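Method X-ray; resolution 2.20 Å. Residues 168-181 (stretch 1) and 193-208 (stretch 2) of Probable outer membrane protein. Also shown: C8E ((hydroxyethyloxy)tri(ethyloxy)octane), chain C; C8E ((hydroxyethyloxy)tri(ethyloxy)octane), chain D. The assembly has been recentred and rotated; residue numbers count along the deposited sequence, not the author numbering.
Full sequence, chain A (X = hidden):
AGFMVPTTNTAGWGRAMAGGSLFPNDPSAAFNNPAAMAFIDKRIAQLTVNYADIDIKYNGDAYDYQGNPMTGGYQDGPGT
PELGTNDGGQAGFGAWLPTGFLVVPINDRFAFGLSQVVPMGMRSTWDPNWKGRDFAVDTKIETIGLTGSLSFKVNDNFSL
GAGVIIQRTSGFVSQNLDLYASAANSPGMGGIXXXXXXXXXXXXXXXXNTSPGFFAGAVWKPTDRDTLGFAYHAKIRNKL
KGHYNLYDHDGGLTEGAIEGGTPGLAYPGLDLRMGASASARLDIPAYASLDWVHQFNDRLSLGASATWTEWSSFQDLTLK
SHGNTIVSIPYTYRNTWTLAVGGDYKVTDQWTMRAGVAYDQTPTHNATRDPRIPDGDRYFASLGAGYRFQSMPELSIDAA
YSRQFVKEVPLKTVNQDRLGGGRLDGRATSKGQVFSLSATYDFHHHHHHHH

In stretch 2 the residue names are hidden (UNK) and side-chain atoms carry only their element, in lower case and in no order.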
# COMPACT_ATOMS: atom_id res chain seq x y z
N ARG A 168 -9.44 -5.30 -7.92
CA ARG A 168 -8.47 -5.87 -8.84
C ARG A 168 -7.08 -5.48 -8.36
O ARG A 168 -6.75 -4.30 -8.25
CB ARG A 168 -8.71 -5.35 -10.26
CG ARG A 168 -7.56 -5.63 -11.22
CD ARG A 168 -7.37 -7.11 -11.47
NE ARG A 168 -6.15 -7.36 -12.23
CZ ARG A 168 -5.85 -6.78 -13.39
NH1 ARG A 168 -6.68 -5.90 -13.92
NH2 ARG A 168 -4.71 -7.06 -14.00
N THR A 169 -6.25 -6.48 -8.07
CA THR A 169 -4.89 -6.24 -7.60
C THR A 169 -3.87 -6.81 -8.57
O THR A 169 -4.02 -7.92 -9.04
CB THR A 169 -4.62 -6.91 -6.24
OG1 THR A 169 -5.43 -6.31 -5.23
CG2 THR A 169 -3.15 -6.75 -5.86
N SER A 170 -2.83 -6.03 -8.85
CA SER A 170 -1.75 -6.51 -9.71
C SER A 170 -0.50 -6.37 -8.86
O SER A 170 -0.36 -5.39 -8.12
CB SER A 170 -1.62 -5.66 -10.97
OG SER A 170 -1.00 -4.43 -10.68
N GLY A 171 0.39 -7.34 -8.93
CA GLY A 171 1.60 -7.28 -8.14
C GLY A 171 2.80 -7.80 -8.89
O GLY A 171 2.69 -8.69 -9.73
N PHE A 172 3.96 -7.22 -8.60
CA PHE A 172 5.19 -7.62 -9.23
C PHE A 172 6.35 -7.56 -8.24
O PHE A 172 6.47 -6.61 -7.46
CB PHE A 172 5.52 -6.72 -10.42
CG PHE A 172 6.79 -7.12 -11.13
CD1 PHE A 172 6.77 -8.11 -12.12
CD2 PHE A 172 8.01 -6.56 -10.77
CE1 PHE A 172 7.95 -8.54 -12.72
CE2 PHE A 172 9.19 -6.98 -11.37
CZ PHE A 172 9.16 -7.98 -12.34
N VAL A 173 7.20 -8.58 -8.27
CA VAL A 173 8.36 -8.65 -7.40
C VAL A 173 9.53 -9.27 -8.15
O VAL A 173 9.38 -10.30 -8.82
CB VAL A 173 8.08 -9.51 -6.13
CG1 VAL A 173 9.38 -10.13 -5.62
CG2 VAL A 173 7.48 -8.65 -5.02
N SER A 174 10.69 -8.63 -8.07
CA SER A 174 11.89 -9.16 -8.71
C SER A 174 12.93 -9.16 -7.61
O SER A 174 12.89 -8.33 -6.70
CB SER A 174 12.34 -8.32 -9.91
OG SER A 174 12.84 -7.06 -9.51
N GLN A 175 13.87 -10.10 -7.67
CA GLN A 175 14.88 -10.22 -6.64
C GLN A 175 15.96 -11.12 -7.19
O GLN A 175 15.68 -12.03 -7.98
CB GLN A 175 14.22 -10.84 -5.39
CG GLN A 175 15.12 -11.26 -4.26
CD GLN A 175 14.32 -11.77 -3.07
OE1 GLN A 175 13.11 -11.97 -3.17
NE2 GLN A 175 14.98 -12.00 -1.94
N ASN A 176 17.21 -10.86 -6.81
CA ASN A 176 18.31 -11.68 -7.29
C ASN A 176 18.37 -12.98 -6.51
O ASN A 176 18.12 -13.00 -5.30
CB ASN A 176 19.63 -10.96 -7.11
CG ASN A 176 20.81 -11.79 -7.59
OD1 ASN A 176 20.92 -12.09 -8.78
ND2 ASN A 176 21.69 -12.18 -6.66
N LEU A 177 18.70 -14.07 -7.21
CA LEU A 177 18.84 -15.37 -6.58
C LEU A 177 20.27 -15.82 -6.86
O LEU A 177 20.77 -15.69 -7.98
CB LEU A 177 17.89 -16.41 -7.17
CG LEU A 177 16.38 -16.21 -7.19
CD1 LEU A 177 15.75 -17.53 -7.65
CD2 LEU A 177 15.85 -15.81 -5.81
N ASP A 178 20.91 -16.35 -5.83
CA ASP A 178 22.28 -16.84 -5.91
C ASP A 178 22.24 -18.35 -5.58
O ASP A 178 22.37 -18.73 -4.41
CB ASP A 178 23.12 -16.09 -4.88
CG ASP A 178 24.58 -16.43 -4.95
OD1 ASP A 178 24.92 -17.50 -5.49
OD2 ASP A 178 25.39 -15.63 -4.43
N LEU A 179 22.06 -19.19 -6.60
CA LEU A 179 21.97 -20.65 -6.39
C LEU A 179 23.12 -21.28 -5.60
O LEU A 179 22.89 -22.18 -4.79
CB LEU A 179 21.83 -21.39 -7.72
CG LEU A 179 20.62 -21.14 -8.63
CD1 LEU A 179 20.37 -22.40 -9.45
CD2 LEU A 179 19.39 -20.80 -7.83
N TYR A 180 24.36 -20.86 -5.86
CA TYR A 180 25.49 -21.42 -5.13
C TYR A 180 25.39 -21.09 -3.64
O TYR A 180 25.68 -21.93 -2.78
CB TYR A 180 26.81 -20.89 -5.68
CG TYR A 180 27.41 -21.74 -6.78
CD1 TYR A 180 27.67 -23.10 -6.57
CD2 TYR A 180 27.71 -21.19 -8.02
CE1 TYR A 180 28.23 -23.88 -7.57
CE2 TYR A 180 28.26 -21.97 -9.03
CZ TYR A 180 28.51 -23.31 -8.80
OH TYR A 180 29.04 -24.08 -9.81
N ALA A 181 24.99 -19.85 -3.34
CA ALA A 181 24.84 -19.41 -1.95
C ALA A 181 23.73 -20.21 -1.29
O ALA A 181 23.84 -20.60 -0.13
CB ALA A 181 24.54 -17.92 -1.89
N UNK A 193 31.83 -24.36 0.91
CA UNK A 193 31.55 -22.93 0.95
C UNK A 193 31.67 -22.26 -0.41
O UNK A 193 32.62 -21.52 -0.65
c UNK A 193 33.15 -24.65 1.51
c UNK A 193 32.58 -22.42 1.94
c UNK A 193 33.77 -23.27 1.60
N UNK A 194 30.71 -22.51 -1.30
CA UNK A 194 30.74 -21.89 -2.62
C UNK A 194 30.81 -20.37 -2.47
O UNK A 194 30.17 -19.80 -1.59
c UNK A 194 28.08 -24.28 -3.01
c UNK A 194 27.83 -25.64 -3.15
c UNK A 194 30.12 -24.52 -4.22
c UNK A 194 29.22 -23.71 -3.55
c UNK A 194 28.73 -26.45 -3.83
c UNK A 194 29.88 -25.89 -4.37
c UNK A 194 29.47 -22.24 -3.41
N UNK A 195 31.61 -19.70 -3.31
CA UNK A 195 31.69 -18.24 -3.19
C UNK A 195 30.38 -17.58 -3.63
O UNK A 195 29.67 -18.08 -4.51
c UNK A 195 32.44 -20.18 -4.42
c UNK A 195 32.87 -17.89 -4.10
c UNK A 195 32.75 -18.90 -5.18
N UNK A 196 30.04 -16.46 -3.01
CA UNK A 196 28.81 -15.76 -3.35
C UNK A 196 28.95 -14.90 -4.60
O UNK A 196 30.05 -14.55 -5.02
c UNK A 196 28.38 -14.88 -2.17
N UNK A 197 27.80 -14.59 -5.20
CA UNK A 197 27.73 -13.75 -6.39
C UNK A 197 28.41 -14.26 -7.66
O UNK A 197 28.76 -13.46 -8.54
o UNK A 197 27.40 -11.75 -5.07
c UNK A 197 28.24 -12.35 -6.04
N UNK A 198 28.62 -15.57 -7.76
CA UNK A 198 29.19 -16.15 -8.97
C UNK A 198 27.98 -16.53 -9.81
O UNK A 198 27.91 -16.18 -10.99
o UNK A 198 31.58 -16.26 -7.24
c UNK A 198 31.41 -17.03 -8.18
n UNK A 198 32.41 -17.59 -8.84
c UNK A 198 30.02 -17.39 -8.65
N UNK A 199 27.03 -17.23 -9.20
CA UNK A 199 25.81 -17.58 -9.89
C UNK A 199 24.85 -16.42 -9.57
O UNK A 199 24.89 -15.86 -8.47
c UNK A 199 25.23 -18.90 -9.36
o UNK A 199 24.98 -18.83 -7.97
N UNK A 200 24.02 -16.04 -10.54
CA UNK A 200 23.06 -14.96 -10.31
C UNK A 200 22.01 -14.92 -11.41
O UNK A 200 22.33 -14.97 -12.61
c UNK A 200 23.76 -13.60 -10.23
o UNK A 200 24.14 -13.14 -11.51
N UNK A 201 20.77 -14.81 -10.98
CA UNK A 201 19.64 -14.75 -11.88
C UNK A 201 18.57 -13.88 -11.23
O UNK A 201 18.42 -13.88 -10.01
c UNK A 201 19.10 -16.15 -12.13
N UNK A 202 17.86 -13.11 -12.04
CA UNK A 202 16.81 -12.26 -11.52
C UNK A 202 15.49 -13.03 -11.51
O UNK A 202 14.98 -13.43 -12.56
c UNK A 202 16.15 -9.33 -10.58
c UNK A 202 15.61 -10.01 -11.84
c UNK A 202 16.65 -11.00 -12.37
c UNK A 202 15.30 -8.97 -12.90
N UNK A 203 14.97 -13.25 -10.31
CA UNK A 203 13.70 -13.93 -10.13
C UNK A 203 12.63 -12.86 -10.35
O UNK A 203 12.74 -11.77 -9.80
s UNK A 203 11.56 -16.22 -9.20
c UNK A 203 12.21 -14.84 -8.27
c UNK A 203 11.78 -17.54 -8.01
c UNK A 203 13.61 -14.49 -8.71
N UNK A 204 11.61 -13.16 -11.15
CA UNK A 204 10.54 -12.21 -11.44
C UNK A 204 9.17 -12.85 -11.25
O UNK A 204 8.88 -13.89 -11.82
c UNK A 204 12.01 -10.35 -14.57
c UNK A 204 12.46 -11.12 -16.87
n UNK A 204 12.50 -12.11 -17.76
n UNK A 204 12.78 -9.89 -17.24
n UNK A 204 12.09 -11.37 -15.62
c UNK A 204 11.96 -10.94 -13.16
c UNK A 204 10.65 -11.69 -12.88
N UNK A 205 8.33 -12.21 -10.44
CA UNK A 205 6.99 -12.73 -10.18
C UNK A 205 5.95 -11.69 -10.56
O UNK A 205 5.99 -10.55 -10.09
c UNK A 205 6.82 -13.09 -8.67
c UNK A 205 5.50 -13.83 -8.46
c UNK A 205 7.99 -13.94 -8.20
N UNK A 206 5.02 -12.08 -11.43
CA UNK A 206 3.97 -11.19 -11.90
C UNK A 206 2.63 -11.89 -11.67
O UNK A 206 2.36 -12.93 -12.26
c UNK A 206 4.16 -10.89 -13.39
c UNK A 206 3.23 -8.61 -13.82
c UNK A 206 4.19 -8.06 -14.87
c UNK A 206 3.03 -10.10 -14.00
n UNK A 206 3.62 -8.17 -16.25
N UNK A 207 1.81 -11.30 -10.81
CA UNK A 207 0.52 -11.90 -10.47
C UNK A 207 -0.58 -10.86 -10.41
O UNK A 207 -0.32 -9.67 -10.23
c UNK A 207 1.56 -13.85 -9.25
c UNK A 207 0.61 -12.64 -9.12
c UNK A 207 1.14 -11.70 -8.03
N UNK A 208 -1.82 -11.33 -10.54
CA UNK A 208 -2.99 -10.45 -10.53
C UNK A 208 -4.19 -11.22 -9.99
O UNK A 208 -4.20 -12.45 -9.96
c UNK A 208 -2.14 -9.35 -12.66
o UNK A 208 -1.41 -10.05 -13.40
c UNK A 208 -3.32 -10.01 -11.96
o UNK A 208 -1.94 -8.13 -12.47
C1 C8E C . 13.03 -18.63 -4.63
C2 C8E C . 13.71 -19.79 -4.09
C3 C8E C . 14.93 -20.15 -4.80
C4 C8E C . 15.40 -21.40 -4.23
C5 C8E C . 16.75 -21.68 -4.78
C6 C8E C . 17.31 -22.85 -4.15
C7 C8E C . 18.47 -23.07 -5.00
C8 C8E C . 19.13 -24.29 -4.54
O9 C8E C . 20.33 -24.88 -5.00
C10 C8E C . 20.44 -25.28 -6.35
C11 C8E C . 21.81 -25.87 -6.47
O12 C8E C . 22.65 -25.11 -7.34
C13 C8E C . 24.04 -25.51 -7.31
C14 C8E C . 25.20 -24.93 -8.17
O15 C8E C . 25.29 -23.77 -9.06
C16 C8E C . 24.93 -24.14 -10.40
C17 C8E C . 26.10 -24.60 -11.28
O18 C8E C . 25.94 -25.53 -12.38
C19 C8E C . 26.11 -26.91 -11.96
C20 C8E C . 25.61 -28.14 -12.81
O21 C8E C . 25.42 -29.39 -12.14
C1 C8E D . 8.18 -4.98 4.93
C2 C8E D . 8.14 -5.54 3.58
C3 C8E D . 6.91 -6.22 3.22
C4 C8E D . 7.03 -6.61 1.82
C5 C8E D . 5.68 -6.84 1.27
C6 C8E D . 5.71 -6.77 -0.18
C7 C8E D . 4.51 -7.53 -0.50
C8 C8E D . 3.82 -6.89 -1.64
O9 C8E D . 3.35 -7.52 -2.82
C10 C8E D . 4.29 -8.19 -3.66
C11 C8E D . 3.49 -8.75 -4.79
O12 C8E D . 3.15 -10.12 -4.54
C13 C8E D . 3.78 -11.10 -5.42
C14 C8E D . 5.21 -11.72 -5.25
O15 C8E D . 5.67 -13.11 -5.25
C16 C8E D . 5.67 -13.68 -3.92
C17 C8E D . 6.99 -13.50 -3.14
O18 C8E D . 8.24 -13.15 -3.77
C19 C8E D . 9.02 -14.30 -4.19
C20 C8E D . 10.49 -14.56 -3.72
O21 C8E D . 11.58 -14.09 -4.53
O HOH W 1 27.53 -17.77 -6.17
O HOH W 2 24.69 -12.61 -4.88

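Position 193 has three side-chain carbons closing a ring onto its own backbone N, so it is Pro 193; it points away from stretch 1 and touches nothing there. Position 194 carries one carbon and then a six-carbon ring that lies close to Tyr 180, which makes it Phe 194. Its CG comes within 3.4 Å of Tyr 180 CD1, which lies over one face of the Phe 194 ring; the planes meet obliquely at 47°, and two apolar ring surfaces cover each other.

Position 195, again three carbons closed onto N, is Pro 195, turned away; its lack of an N-H suits an irregular loop. Position 196 has a single carbon and is Ala 196, small enough to sit beside the carboxylate of Asp 178, with CB 3.8 Å from Asp 178 OD2. At 197 one carbon bears one oxygen: Ser 197. Its backbone N donates to Asp 178 OD2 (2.7 Å), while its OG lies 2.8 Å from the O of water 2. Position 198 has two carbons, the second carrying one oxygen and one nitrogen, hence Asn 198; its CB is 4.5 Å from Tyr 180 CD2, and a polar amide suits this partly exposed loop.

Position 199, one carbon and one oxygen, points toward stretch 1 and is Ser 199. Its OG accepts from Tyr 180 N at 3.0 Å, and so a compact hydroxyl satisfies an amide in the first turn of the helix. Position 200 has the same atoms, and Ser 200, small and polar at a partly exposed site, places its CB 3.5 Å from Asn 176 OD1.

The strand begins at 201, where a lone carbon identifies Ala 201; it pairs with Leu 177 through Leu 177 N to Ala 201 O (2.8 Å) and the return bond. At 202, four carbons forked at the second make Leu 202, whose branched apolar chain lies against Ser 174, CD1 to CB 4.0 Å. Position 203 is an unbranched chain of two carbons, sulfur and carbon: Met 203. Its CB packs 3.6 Å from Leu 177 CG, and its CE lies 3.8 Å from C1 of the chain C detergent.

At 204, three carbons, a nitrogen and a carbon with two more nitrogens make Arg 204; its CB is 4.0 Å from Phe 172 CZ, while its end leads away. Position 205, one carbon carrying two, is Val 205, apolar like its partner Val 173 and beside the chain D detergent. Position 206 has four carbons ending in nitrogen, the last carbon 3.8 Å from Phe 172 CD1: Lys 206, its charged amine suiting an exposed site. Position 207, one carbon carrying two, pairs with Gly 171 and is Val 207, its apolar CG2 3.8 Å from detergent D C13. Position 208 has two carbons, the second with two oxygens: Asp 208, whose OD1 forms a salt bridge, weak as a hydrogen bond, with Arg 168 NH2 (3.3 Å).

The contact is thus an antiparallel ladder of paired backbone bonds from Gly 171 to Leu 177, with detergent along the valine and methionine face. Beyond it, Asp 178 holds the loop through Ser 197 N and caps the helix by accepting from Ala 181 N.

Stretch 2 (193-208) PFPASNSSALMRVKVD
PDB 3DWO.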